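Local coordinates for sialidase B (Streptococcus pneumoniae serotype 4, PDB 4XJW), which catalyses the hydrolysis of alpha-(2->3)-, alpha-(2->6)- and alpha-(2->8)-linked terminal sialic acids from oligosaccharides, glycoproteins and glycolipids, and acts as an intramolecular trans-sialidase, at residues I571-N576 with S616-L621; P209-L214 with G627-K632; Y332-K337 with K414-N419; A305-A310 with Y420-T425. The protein carries 1 engineered substitution. All blocks are in the same frame, centred on the assembly; numbering follows the deposited sequence.

Contact 1: residues I571-N576 with S616-L621; sequences ILSTPN and SAITEL. With OPX ((1s,3R,4S)-1-[(cyclohexylamino)methyl]-3,4-dihydroxycyclopentanesulfonic acid), chain B.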
loop_
_atom_site.group_PDB
_atom_site.type_symbol
_atom_site.label_atom_id
_atom_site.label_comp_id
_atom_site.label_asym_id
_atom_site.label_seq_id
_atom_site.Cartn_x
_atom_site.Cartn_y
_atom_site.Cartn_z
ATOM N N ILE A 571 -17.671 -1.437 12.621
ATOM C CA ILE A 571 -17.413 -1.862 11.251
ATOM C C ILE A 571 -15.968 -2.336 11.112
ATOM O O ILE A 571 -15.034 -1.640 11.519
ATOM C CB ILE A 571 -17.725 -0.762 10.226
ATOM C CG1 ILE A 571 -19.156 -0.256 10.434
ATOM C CG2 ILE A 571 -17.535 -1.287 8.805
ATOM C CD1 ILE A 571 -19.505 0.965 9.606
ATOM N N LEU A 572 -15.798 -3.544 10.576
ATOM C CA LEU A 572 -14.482 -4.111 10.325
ATOM C C LEU A 572 -14.196 -4.122 8.820
ATOM O O LEU A 572 -15.101 -4.332 8.015
ATOM C CB LEU A 572 -14.427 -5.548 10.848
ATOM C CG LEU A 572 -14.661 -5.861 12.319
ATOM C CD1 LEU A 572 -14.395 -7.354 12.555
ATOM C CD2 LEU A 572 -13.779 -5.027 13.233
ATOM N N SER A 573 -12.935 -3.920 8.452
ATOM C CA SER A 573 -12.486 -4.052 7.063
ATOM C C SER A 573 -11.358 -5.079 7.007
ATOM O O SER A 573 -10.389 -4.967 7.757
ATOM C CB SER A 573 -11.984 -2.704 6.550
ATOM O OG SER A 573 -11.211 -2.845 5.382
ATOM N N THR A 574 -11.479 -6.055 6.106
ATOM C CA THR A 574 -10.534 -7.168 6.035
ATOM C C THR A 574 -10.813 -7.968 4.784
ATOM O O THR A 574 -11.948 -7.990 4.312
ATOM C CB THR A 574 -10.702 -8.100 7.270
ATOM O OG1 THR A 574 -9.869 -9.263 7.129
ATOM C CG2 THR A 574 -12.148 -8.537 7.425
ATOM N N PRO A 575 -9.787 -8.652 4.246
ATOM C CA PRO A 575 -10.096 -9.737 3.312
ATOM C C PRO A 575 -10.910 -10.805 4.048
ATOM O O PRO A 575 -10.710 -11.039 5.247
ATOM C CB PRO A 575 -8.712 -10.286 2.956
ATOM C CG PRO A 575 -7.845 -9.925 4.141
ATOM C CD PRO A 575 -8.344 -8.543 4.508
ATOM N N ASN A 576 -11.824 -11.447 3.341
ATOM C CA ASN A 576 -12.530 -12.593 3.918
ATOM C C ASN A 576 -12.266 -13.780 3.026
ATOM O O ASN A 576 -13.020 -14.047 2.084
ATOM C CB ASN A 576 -14.032 -12.311 4.011
ATOM C CG ASN A 576 -14.772 -13.345 4.845
ATOM O OD1 ASN A 576 -14.249 -14.418 5.142
ATOM N ND2 ASN A 576 -16.003 -13.022 5.224
ATOM N N SER A 616 -5.792 -2.248 4.867
ATOM C CA SER A 616 -6.865 -1.302 4.660
ATOM C C SER A 616 -6.994 -0.295 5.780
ATOM O O SER A 616 -6.544 -0.495 6.910
ATOM C CB SER A 616 -8.183 -2.049 4.469
ATOM O OG SER A 616 -8.593 -2.644 5.694
ATOM N N ALA A 617 -7.634 0.818 5.427
ATOM C CA ALA A 617 -7.937 1.886 6.358
ATOM C C ALA A 617 -9.401 2.265 6.190
ATOM O O ALA A 617 -9.887 2.436 5.057
ATOM C CB ALA A 617 -7.024 3.078 6.080
ATOM N N ILE A 618 -10.115 2.389 7.310
ATOM C CA ILE A 618 -11.485 2.885 7.258
ATOM C C ILE A 618 -11.734 4.024 8.236
ATOM O O ILE A 618 -11.188 4.057 9.340
ATOM C CB ILE A 618 -12.532 1.764 7.465
ATOM C CG1 ILE A 618 -12.325 1.037 8.798
ATOM C CG2 ILE A 618 -12.522 0.786 6.274
ATOM C CD1 ILE A 618 -13.468 0.069 9.106
ATOM N N THR A 619 -12.557 4.974 7.823
ATOM C CA THR A 619 -12.960 6.016 8.752
ATOM C C THR A 619 -14.338 6.529 8.411
ATOM O O THR A 619 -14.737 6.534 7.246
ATOM C CB THR A 619 -11.906 7.147 8.854
ATOM O OG1 THR A 619 -12.081 7.840 10.092
ATOM C CG2 THR A 619 -11.999 8.144 7.673
ATOM N N GLU A 620 -15.074 6.935 9.441
ATOM C CA GLU A 620 -16.336 7.621 9.231
ATOM C C GLU A 620 -16.032 9.054 8.864
ATOM O O GLU A 620 -15.367 9.776 9.611
ATOM C CB GLU A 620 -17.209 7.560 10.487
ATOM C CG GLU A 620 -18.570 8.220 10.296
ATOM C CD GLU A 620 -19.460 8.100 11.511
ATOM O OE1 GLU A 620 -19.048 7.475 12.510
ATOM O OE2 GLU A 620 -20.582 8.664 11.470
ATOM N N LEU A 621 -16.493 9.444 7.684
ATOM C CA LEU A 621 -16.366 10.820 7.225
ATOM C C LEU A 621 -17.348 11.677 8.020
ATOM O O LEU A 621 -18.330 11.157 8.586
ATOM C CB LEU A 621 -16.624 10.897 5.718
ATOM C CG LEU A 621 -15.755 9.892 4.947
ATOM C CD1 LEU A 621 -16.192 9.757 3.508
ATOM C CD2 LEU A 621 -14.282 10.269 5.027
HETATM C CAF OPX B . -18.447 11.691 12.612
HETATM C CAG OPX B . -18.323 12.286 13.984
HETATM C CAH OPX B . -17.096 11.508 12.000
HETATM C CAI OPX B . -17.444 11.440 14.856
HETATM C CAJ OPX B . -16.187 10.677 12.859
HETATM C CAK OPX B . -13.893 10.390 14.800
HETATM C CAL OPX B . -13.245 7.924 15.008
HETATM C CAM OPX B . -11.500 9.568 14.963
HETATM C CAO OPX B . -11.956 7.305 14.604
HETATM C CAP OPX B . -11.178 8.410 14.031
HETATM C CAQ OPX B . -16.088 11.252 14.251
HETATM C CAR OPX B . -12.932 9.331 15.422
HETATM N NAN OPX B . -15.324 10.358 15.139
HETATM O OAA OPX B . -14.439 9.219 17.604
HETATM O OAB OPX B . -12.166 8.378 17.780
HETATM O OAC OPX B . -12.145 6.272 13.701
HETATM O OAD OPX B . -11.576 8.741 12.764
HETATM O OAE OPX B . -12.541 10.745 17.634
HETATM S SAS OPX B . -13.027 9.427 17.210
#

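Contact 2: residues P209-L214 with G627-K632; sequences PTLYTL and GVLFEK. With OPX ((1s,3R,4S)-1-[(cyclohexylamino)methyl]-3,4-dihydroxycyclopentanesulfonic acid), chain B.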
loop_
_atom_site.group_PDB
_atom_site.type_symbol
_atom_site.label_atom_id
_atom_site.label_comp_id
_atom_site.label_asym_id
_atom_site.label_seq_id
_atom_site.Cartn_x
_atom_site.Cartn_y
_atom_site.Cartn_z
ATOM N N PRO A 209 -1.872 1.916 4.120
ATOM C CA PRO A 209 -2.660 3.151 4.215
ATOM C C PRO A 209 -3.290 3.331 5.585
ATOM O O PRO A 209 -3.610 2.348 6.271
ATOM C CB PRO A 209 -3.779 2.914 3.205
ATOM C CG PRO A 209 -3.936 1.410 3.167
ATOM C CD PRO A 209 -2.542 0.884 3.306
ATOM N N THR A 210 -3.500 4.590 5.964
ATOM C CA THR A 210 -4.250 4.942 7.170
ATOM C C THR A 210 -5.242 6.055 6.823
ATOM O O THR A 210 -5.075 6.761 5.818
ATOM C CB THR A 210 -3.351 5.392 8.345
ATOM O OG1 THR A 210 -2.985 6.767 8.175
ATOM C CG2 THR A 210 -2.083 4.516 8.456
ATOM N N LEU A 211 -6.287 6.173 7.642
ATOM C CA LEU A 211 -7.256 7.278 7.561
ATOM C C LEU A 211 -7.675 7.645 8.968
ATOM O O LEU A 211 -7.769 6.789 9.827
ATOM C CB LEU A 211 -8.503 6.837 6.780
ATOM C CG LEU A 211 -8.433 6.633 5.270
ATOM C CD1 LEU A 211 -9.726 5.998 4.753
ATOM C CD2 LEU A 211 -8.145 7.947 4.562
ATOM N N TYR A 212 -7.953 8.921 9.201
ATOM C CA TYR A 212 -8.390 9.371 10.511
ATOM C C TYR A 212 -9.166 10.664 10.328
ATOM O O TYR A 212 -8.732 11.563 9.597
ATOM C CB TYR A 212 -7.178 9.638 11.403
ATOM C CG TYR A 212 -7.491 9.797 12.877
ATOM C CD1 TYR A 212 -8.001 10.992 13.383
ATOM C CD2 TYR A 212 -7.263 8.762 13.761
ATOM C CE1 TYR A 212 -8.273 11.140 14.736
ATOM C CE2 TYR A 212 -7.527 8.897 15.111
ATOM C CZ TYR A 212 -8.026 10.084 15.594
ATOM O OH TYR A 212 -8.285 10.195 16.941
ATOM N N THR A 213 -10.310 10.759 10.995
ATOM C CA THR A 213 -11.166 11.938 10.863
ATOM C C THR A 213 -10.903 12.869 12.038
ATOM O O THR A 213 -11.132 12.510 13.194
ATOM C CB THR A 213 -12.637 11.534 10.822
ATOM O OG1 THR A 213 -12.839 10.634 9.726
ATOM C CG2 THR A 213 -13.538 12.757 10.650
ATOM N N LEU A 214 -10.406 14.062 11.717
ATOM C CA LEU A 214 -10.068 15.068 12.724
ATOM C C LEU A 214 -11.310 15.821 13.191
ATOM O O LEU A 214 -12.360 15.807 12.527
ATOM C CB LEU A 214 -9.015 16.049 12.181
ATOM C CG LEU A 214 -7.735 15.380 11.657
ATOM C CD1 LEU A 214 -6.801 16.454 11.091
ATOM C CD2 LEU A 214 -7.049 14.607 12.768
ATOM N N GLY A 627 -15.250 6.199 4.433
ATOM C CA GLY A 627 -14.143 6.202 3.491
ATOM C C GLY A 627 -13.255 4.991 3.718
ATOM O O GLY A 627 -12.975 4.629 4.868
ATOM N N VAL A 628 -12.834 4.359 2.623
ATOM C CA VAL A 628 -11.969 3.175 2.674
ATOM C C VAL A 628 -10.776 3.437 1.757
ATOM O O VAL A 628 -10.947 3.745 0.583
ATOM C CB VAL A 628 -12.708 1.892 2.229
ATOM C CG1 VAL A 628 -11.834 0.671 2.452
ATOM C CG2 VAL A 628 -14.029 1.729 2.974
ATOM N N LEU A 629 -9.574 3.369 2.317
ATOM C CA LEU A 629 -8.343 3.451 1.546
ATOM C C LEU A 629 -7.654 2.103 1.717
ATOM O O LEU A 629 -7.328 1.703 2.832
ATOM C CB LEU A 629 -7.453 4.578 2.065
ATOM C CG LEU A 629 -6.142 4.803 1.323
ATOM C CD1 LEU A 629 -6.418 5.232 -0.108
ATOM C CD2 LEU A 629 -5.304 5.850 2.053
ATOM N N PHE A 630 -7.456 1.392 0.618
ATOM C CA PHE A 630 -7.012 0.006 0.746
ATOM C C PHE A 630 -6.086 -0.439 -0.372
ATOM O O PHE A 630 -6.098 0.123 -1.482
ATOM C CB PHE A 630 -8.227 -0.925 0.802
ATOM C CG PHE A 630 -9.011 -0.982 -0.486
ATOM C CD1 PHE A 630 -9.952 -0.000 -0.792
ATOM C CD2 PHE A 630 -8.808 -2.020 -1.393
ATOM C CE1 PHE A 630 -10.680 -0.044 -1.988
ATOM C CE2 PHE A 630 -9.539 -2.076 -2.575
ATOM C CZ PHE A 630 -10.467 -1.097 -2.875
ATOM N N GLU A 631 -5.304 -1.477 -0.074
ATOM C CA GLU A 631 -4.443 -2.104 -1.050
ATOM C C GLU A 631 -5.284 -3.035 -1.913
ATOM O O GLU A 631 -5.673 -4.111 -1.468
ATOM C CB GLU A 631 -3.340 -2.881 -0.315
ATOM C CG GLU A 631 -2.349 -1.972 0.439
ATOM C CD GLU A 631 -1.360 -2.744 1.297
ATOM O OE1 GLU A 631 -1.580 -3.953 1.567
ATOM O OE2 GLU A 631 -0.325 -2.147 1.670
ATOM N N LYS A 632 -5.573 -2.630 -3.144
ATOM C CA LYS A 632 -6.370 -3.456 -4.050
ATOM C C LYS A 632 -5.490 -4.454 -4.811
ATOM O O LYS A 632 -5.409 -4.450 -6.043
ATOM C CB LYS A 632 -7.199 -2.608 -5.025
ATOM C CG LYS A 632 -8.323 -3.411 -5.684
ATOM C CD LYS A 632 -9.107 -2.614 -6.703
ATOM C CE LYS A 632 -10.203 -3.471 -7.315
ATOM N NZ LYS A 632 -11.319 -3.672 -6.359
HETATM C CAF OPX B . -18.447 11.691 12.612
HETATM C CAG OPX B . -18.323 12.286 13.984
HETATM C CAH OPX B . -17.096 11.508 12.000
HETATM C CAI OPX B . -17.444 11.440 14.856
HETATM C CAJ OPX B . -16.187 10.677 12.859
HETATM C CAK OPX B . -13.893 10.390 14.800
HETATM C CAL OPX B . -13.245 7.924 15.008
HETATM C CAM OPX B . -11.500 9.568 14.963
HETATM C CAO OPX B . -11.956 7.305 14.604
HETATM C CAP OPX B . -11.178 8.410 14.031
HETATM C CAQ OPX B . -16.088 11.252 14.251
HETATM C CAR OPX B . -12.932 9.331 15.422
HETATM N NAN OPX B . -15.324 10.358 15.139
HETATM O OAA OPX B . -14.439 9.219 17.604
HETATM O OAB OPX B . -12.166 8.378 17.780
HETATM O OAC OPX B . -12.145 6.272 13.701
HETATM O OAD OPX B . -11.576 8.741 12.764
HETATM O OAE OPX B . -12.541 10.745 17.634
HETATM S SAS OPX B . -13.027 9.427 17.210
#

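Contact 3: residues Y332-K337 with K414-N419; sequences YLKLKK and KVTPTN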
loop_
_atom_site.group_PDB
_atom_site.type_symbol
_atom_site.label_atom_id
_atom_site.label_comp_id
_atom_site.label_asym_id
_atom_site.label_seq_id
_atom_site.Cartn_x
_atom_site.Cartn_y
_atom_site.Cartn_z
ATOM N N TYR A 332 19.222 6.449 27.359
ATOM C CA TYR A 332 20.096 7.203 26.478
ATOM C C TYR A 332 20.442 6.376 25.262
ATOM O O TYR A 332 20.814 5.212 25.384
ATOM C CB TYR A 332 21.369 7.617 27.215
ATOM C CG TYR A 332 21.096 8.530 28.381
ATOM C CD1 TYR A 332 20.704 9.846 28.173
ATOM C CD2 TYR A 332 21.222 8.078 29.688
ATOM C CE1 TYR A 332 20.444 10.691 29.230
ATOM C CE2 TYR A 332 20.964 8.921 30.758
ATOM C CZ TYR A 332 20.576 10.225 30.519
ATOM O OH TYR A 332 20.318 11.077 31.568
ATOM N N LEU A 333 20.306 6.991 24.091
ATOM C CA LEU A 333 20.602 6.337 22.825
ATOM C C LEU A 333 22.085 5.997 22.731
ATOM O O LEU A 333 22.936 6.872 22.915
ATOM C CB LEU A 333 20.198 7.258 21.672
ATOM C CG LEU A 333 20.297 6.713 20.247
ATOM C CD1 LEU A 333 19.278 5.609 20.042
ATOM C CD2 LEU A 333 20.084 7.846 19.239
ATOM N N LYS A 334 22.384 4.729 22.464
ATOM C CA LYS A 334 23.766 4.266 22.350
ATOM C C LYS A 334 24.285 4.533 20.951
ATOM O O LYS A 334 23.533 4.453 19.979
ATOM C CB LYS A 334 23.876 2.773 22.677
ATOM C CG LYS A 334 23.504 2.420 24.110
ATOM C CD LYS A 334 23.684 0.943 24.396
ATOM C CE LYS A 334 22.681 0.104 23.631
ATOM N NZ LYS A 334 22.856 -1.346 23.884
ATOM N N LEU A 335 25.568 4.869 20.853
ATOM C CA LEU A 335 26.202 5.078 19.557
ATOM C C LEU A 335 27.524 4.328 19.453
ATOM O O LEU A 335 28.248 4.177 20.439
ATOM C CB LEU A 335 26.461 6.561 19.305
ATOM C CG LEU A 335 25.264 7.502 19.177
ATOM C CD1 LEU A 335 25.714 8.955 19.115
ATOM C CD2 LEU A 335 24.434 7.141 17.959
ATOM N N LYS A 336 27.828 3.875 18.243
ATOM C CA LYS A 336 29.107 3.250 17.940
ATOM C C LYS A 336 29.863 4.164 16.997
ATOM O O LYS A 336 29.318 4.624 15.987
ATOM C CB LYS A 336 28.902 1.877 17.295
ATOM C CG LYS A 336 30.139 1.332 16.579
ATOM C CD LYS A 336 29.916 -0.084 16.090
ATOM C CE LYS A 336 29.745 -1.027 17.262
ATOM N NZ LYS A 336 29.512 -2.434 16.831
ATOM N N LYS A 337 31.118 4.447 17.325
ATOM C CA LYS A 337 31.919 5.316 16.482
ATOM C C LYS A 337 32.651 4.470 15.452
ATOM O O LYS A 337 33.018 3.330 15.732
ATOM C CB LYS A 337 32.909 6.120 17.324
ATOM C CG LYS A 337 33.493 7.309 16.588
ATOM C CD LYS A 337 34.510 8.058 17.437
ATOM C CE LYS A 337 35.063 9.267 16.692
ATOM N NZ LYS A 337 36.127 9.968 17.473
ATOM N N LYS A 414 26.897 5.667 14.796
ATOM C CA LYS A 414 25.758 4.867 14.346
ATOM C C LYS A 414 24.961 4.279 15.505
ATOM O O LYS A 414 25.530 3.874 16.522
ATOM C CB LYS A 414 26.242 3.764 13.393
ATOM C CG LYS A 414 26.673 4.332 12.048
ATOM C CD LYS A 414 27.374 3.304 11.176
ATOM C CE LYS A 414 26.403 2.456 10.394
ATOM N NZ LYS A 414 27.116 1.677 9.327
ATOM N N VAL A 415 23.638 4.243 15.353
ATOM C CA VAL A 415 22.776 3.634 16.358
ATOM C C VAL A 415 22.805 2.116 16.244
ATOM O O VAL A 415 23.260 1.557 15.243
ATOM C CB VAL A 415 21.320 4.130 16.240
ATOM C CG1 VAL A 415 21.259 5.633 16.435
ATOM C CG2 VAL A 415 20.733 3.756 14.894
ATOM N N THR A 416 22.315 1.453 17.283
ATOM C CA THR A 416 22.181 0.004 17.280
ATOM C C THR A 416 21.315 -0.443 16.101
ATOM O O THR A 416 20.276 0.164 15.838
ATOM C CB THR A 416 21.530 -0.463 18.598
ATOM O OG1 THR A 416 22.348 -0.060 19.710
ATOM C CG2 THR A 416 21.335 -1.956 18.619
ATOM N N PRO A 417 21.759 -1.470 15.358
ATOM C CA PRO A 417 21.003 -1.982 14.205
ATOM C C PRO A 417 19.789 -2.767 14.658
ATOM O O PRO A 417 19.768 -3.986 14.585
ATOM C CB PRO A 417 22.005 -2.911 13.506
ATOM C CG PRO A 417 22.904 -3.368 14.627
ATOM C CD PRO A 417 23.059 -2.152 15.500
ATOM N N THR A 418 18.776 -2.053 15.131
ATOM C CA THR A 418 17.547 -2.687 15.582
ATOM C C THR A 418 16.403 -1.763 15.210
ATOM O O THR A 418 16.645 -0.690 14.669
ATOM C CB THR A 418 17.574 -2.942 17.109
ATOM O OG1 THR A 418 16.477 -3.789 17.487
ATOM C CG2 THR A 418 17.519 -1.630 17.887
ATOM N N ASN A 419 15.168 -2.168 15.487
ATOM C CA ASN A 419 14.012 -1.321 15.153
ATOM C C ASN A 419 13.590 -0.424 16.313
ATOM O O ASN A 419 13.676 -0.815 17.487
ATOM C CB ASN A 419 12.832 -2.181 14.712
ATOM C CG ASN A 419 12.452 -3.201 15.758
ATOM O OD1 ASN A 419 13.205 -4.144 16.005
ATOM N ND2 ASN A 419 11.288 -3.018 16.386
HETATM O O HOH W 1 21.686 2.772 19.734
HETATM O O HOH W 2 24.117 -1.884 20.999
#

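Contact 4: residues A305-A310 with Y420-T425; sequences ADVMPA and YIAMTT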
loop_
_atom_site.group_PDB
_atom_site.type_symbol
_atom_site.label_atom_id
_atom_site.label_comp_id
_atom_site.label_asym_id
_atom_site.label_seq_id
_atom_site.Cartn_x
_atom_site.Cartn_y
_atom_site.Cartn_z
ATOM N N ALA A 305 5.564 5.935 13.776
ATOM C CA ALA A 305 6.019 4.960 12.775
ATOM C C ALA A 305 7.208 4.173 13.304
ATOM O O ALA A 305 7.903 4.633 14.202
ATOM C CB ALA A 305 6.385 5.653 11.452
ATOM N N ASP A 306 7.455 2.996 12.746
ATOM C CA ASP A 306 8.703 2.308 13.066
ATOM C C ASP A 306 9.844 3.022 12.356
ATOM O O ASP A 306 9.662 3.528 11.243
ATOM C CB ASP A 306 8.717 0.863 12.569
ATOM C CG ASP A 306 7.569 0.015 13.100
ATOM O OD1 ASP A 306 7.051 0.277 14.202
ATOM O OD2 ASP A 306 7.210 -0.955 12.390
ATOM N N VAL A 307 11.022 3.035 12.982
ATOM C CA VAL A 307 12.223 3.569 12.331
ATOM C C VAL A 307 13.256 2.470 12.206
ATOM O O VAL A 307 13.542 1.769 13.180
ATOM C CB VAL A 307 12.845 4.721 13.127
ATOM C CG1 VAL A 307 13.923 5.411 12.289
ATOM C CG2 VAL A 307 11.779 5.703 13.521
ATOM N N MET A 308 13.816 2.339 11.009
ATOM C CA MET A 308 14.851 1.349 10.708
ATOM C C MET A 308 16.161 2.019 10.319
ATOM O O MET A 308 16.205 2.818 9.381
ATOM C CB MET A 308 14.400 0.465 9.554
ATOM C CG MET A 308 13.127 -0.312 9.820
ATOM S SD MET A 308 13.378 -1.615 11.042
ATOM C CE MET A 308 11.706 -2.247 11.186
ATOM N N PRO A 309 17.247 1.693 11.029
ATOM C CA PRO A 309 18.573 2.152 10.617
ATOM C C PRO A 309 18.962 1.581 9.254
ATOM O O PRO A 309 18.327 0.646 8.750
ATOM C CB PRO A 309 19.493 1.572 11.699
ATOM C CG PRO A 309 18.598 1.361 12.894
ATOM C CD PRO A 309 17.300 0.914 12.276
ATOM N N ALA A 310 20.009 2.147 8.663
ATOM C CA ALA A 310 20.470 1.717 7.348
ATOM C C ALA A 310 20.605 0.200 7.242
ATOM O O ALA A 310 21.260 -0.433 8.062
ATOM C CB ALA A 310 21.777 2.389 6.997
ATOM N N TYR A 420 13.120 0.777 15.972
ATOM C CA TYR A 420 12.678 1.758 16.957
ATOM C C TYR A 420 11.271 2.243 16.619
ATOM O O TYR A 420 10.768 1.975 15.528
ATOM C CB TYR A 420 13.615 2.970 16.986
ATOM C CG TYR A 420 15.072 2.643 17.228
ATOM C CD1 TYR A 420 15.883 2.165 16.198
ATOM C CD2 TYR A 420 15.641 2.825 18.483
ATOM C CE1 TYR A 420 17.216 1.874 16.419
ATOM C CE2 TYR A 420 16.971 2.533 18.711
ATOM C CZ TYR A 420 17.748 2.056 17.680
ATOM O OH TYR A 420 19.074 1.766 17.913
ATOM N N ILE A 421 10.650 2.963 17.548
ATOM C CA ILE A 421 9.407 3.681 17.258
ATOM C C ILE A 421 9.677 5.161 17.435
ATOM O O ILE A 421 10.301 5.561 18.417
ATOM C CB ILE A 421 8.252 3.264 18.191
ATOM C CG1 ILE A 421 7.923 1.786 18.007
ATOM C CG2 ILE A 421 6.990 4.096 17.915
ATOM C CD1 ILE A 421 6.784 1.284 18.901
ATOM N N ALA A 422 9.225 5.972 16.482
ATOM C CA ALA A 422 9.351 7.422 16.619
ATOM C C ALA A 422 7.990 8.062 16.524
ATOM O O ALA A 422 7.060 7.454 16.005
ATOM C CB ALA A 422 10.260 7.986 15.569
ATOM N N MET A 423 7.904 9.305 16.990
ATOM C CA MET A 423 6.667 10.071 16.918
ATOM C C MET A 423 6.946 11.440 16.317
ATOM O O MET A 423 8.035 11.989 16.497
ATOM C CB MET A 423 6.045 10.208 18.308
ATOM C CG MET A 423 6.765 11.138 19.237
ATOM S SD MET A 423 5.795 11.496 20.716
ATOM C CE MET A 423 4.152 11.442 20.124
ATOM N N THR A 424 5.979 11.967 15.568
ATOM C CA THR A 424 6.019 13.352 15.148
ATOM C C THR A 424 4.651 13.942 15.436
ATOM O O THR A 424 3.681 13.198 15.655
ATOM C CB THR A 424 6.403 13.517 13.652
ATOM O OG1 THR A 424 6.442 14.917 13.337
ATOM C CG2 THR A 424 5.398 12.822 12.728
ATOM N N THR A 425 4.586 15.267 15.473
ATOM C CA THR A 425 3.334 15.963 15.726
ATOM C C THR A 425 3.118 17.032 14.676
ATOM O O THR A 425 4.059 17.493 14.036
ATOM C CB THR A 425 3.297 16.640 17.107
ATOM O OG1 THR A 425 4.226 17.730 17.132
ATOM C CG2 THR A 425 3.631 15.652 18.227
#

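Contact 1: residues I571-N576 with S616-L621
I571 meets I618 where two adjoining sheets of the sialidase beta-propeller pack side against side. The strand axes approach to 7.3 Å and run 163° apart, and the bonding between the segments is through side chains rather than backbone. At I571 the carbonyl O is the closest point, 3.3 Å from I618 CD1, while its CG2 branch is farther from that methyl. I618 reaches across because CG1 stands between its backbone N and carbonyl carbon (chi1 58°), leaving CG2 for S573, whose CB lies 3.5 Å from I618 CG2. S573 then supplies the polar link: its OG and S616 OG are hydrogen-bonded at 2.6 Å. The pair belongs to a chain of hydroxyls that runs through the two buried serines, since S573 OG also bonds Y613 OH, and S616, which follows Y615, the nucleophile by similarity, bonds S556 OG. T574 turns the other way, its OG1 donating to P575 O. At the far end of strand 616-620 the inhibitor OPX is lodged. T619 OG1 accepts a weak hydrogen bond from OPX OAD at 2.9 Å, and T619 OG1 is also hydrogen-bonded to T213 OG1. Beyond it, E620 O lies 3.4 Å from OPX CAH of the cyclohexyl ring.

Contact 2: residues P209-L214 with G627-K632
E631 OE2, at the end of an extended arm that brings E631 CG to 4.1 Å from P209 CD, is gripped twice: by R207 NE in a salt bridge and by the backbone N of I208. The other oxygen, OE1, takes the backbone N of Y615. One carboxylate therefore holds a substrate-binding arginine and the backbone of the nucleophilic tyrosine, both assigned by similarity. The P209 ring lies across the arm at about a right angle, and its CG rests 3.4 Å from L629 O. L629 carries CG anti to its backbone N (chi1 -178°), which sends CD2 to 3.5 Å from P209 CB. L211 crosses L629 nearly perpendicularly, and its single methyl CD1 does most of the touching: G627 O is 3.5 Å from L211 CD1, and L629 CB is 3.8 Å from the same atom. No hydrogen bond joins the two segments, whose touching parts run 171° apart. Farther along, T213 N donates to OPX OAD at 3.0 Å and 166°, and OPX CAP sits 3.7 Å above the centre of the Y212 ring. The first propeller sheet in sequence thus meets the last, the closure typical of a sialidase beta-propeller, with R207 beside the seam.

Contact 3: residues Y332-K337 with K414-N419
V415 points its CG1 branch between two leucines of segment 332-337. L333 crosses it obliquely and brings CD2 to 3.8 Å from V415 CG1; L335 CD2 approaches the same methyl at 3.8 Å. That branch lies anti to the V415 carbonyl carbon (chi1 -60°), the rotation that turns it to both leucines. K334 leaves on another side, bends at its third torsion and passes across T416, with K334 CE 3.9 Å from T416 OG1. A water spans the tips, lying 3.2 Å from K334 NZ and 2.8 Å from T416 OG1, while D321 forms the salt bridge to that ammonium. Another water links the backbones, accepting from T416 N and donating to K334 O. One antiparallel hydrogen-bonded pair fixes the alignment: K336 N donates to K414 O at 2.9 Å and 162°, and K414 N returns a bond to K336 O. Strand 330-337 also pairs with strands 324-327 and 345-347, so strand 413-414 joins the sheet of the inserted domain just before the chain returns to strand 420-426.

Contact 4: residues A305-A310 with Y420-T425
A305-V307 and Y420-A422 form three successive antiparallel pairs, hydrogen-bonded at A305-A422 and V307-Y420 and non-hydrogen-bonded at D306-I421, with short axes 125° apart, evidence of marked twist. The bonds differ in direction: A422 N reaches A305 O almost straight, whereas V307 N, 2.8 Å from Y420 O, sits 45° out of that carbonyl's plane. V307, Y420 and A422 share one face. V307 holds CG1 anti to its backbone N (chi1 -169°), leaving CG2 beside that N and only 3.4 Å from A422 CB, a tight carbon pair. The Y420 ring offers its edge to this segment: V307 O lies in the ring plane, 3.8 Å from Y420 CD1, and P309 CG abuts Y420 CE1 at 3.8 Å with the side chains at about a right angle. The Y420 hydroxyl is hydrogen-bonded to T416 O. On the other face D306 crosses I421, and D306 OD1 is 4.2 Å from I421 CG1. This pair lies within a propeller sheet, between strands 437-438 and 286-294. The D306 side chain lies about 8 Å from that of E503, a predicted active-site residue. Its buried carboxylate is satisfied at OD1 by L452 N, whose N-H would be expected to offset part of the negative charge.

From the N-terminal side, contact 2 opens first at P209-L214 and closes last at G627-K632, with 412 residues between its segments, so every other contact is nested inside its loop. Contact 4 opens at A305-A310; contact 3 opens and closes within it, and K414-N419 runs directly into Y420-T425, which closes contact 4. Contact 1 follows in series, and none cross. The inner pair, with centres 13 Å apart, touches through T416 and T418 against P309 and ties the inserted domain to a propeller sheet. Contacts 1 and 2, centres 8 Å apart, share a sheet and OPX, with A617 N 2.8 Å from L629 O. Contacts 1 and 3 stand 37 Å apart between centres.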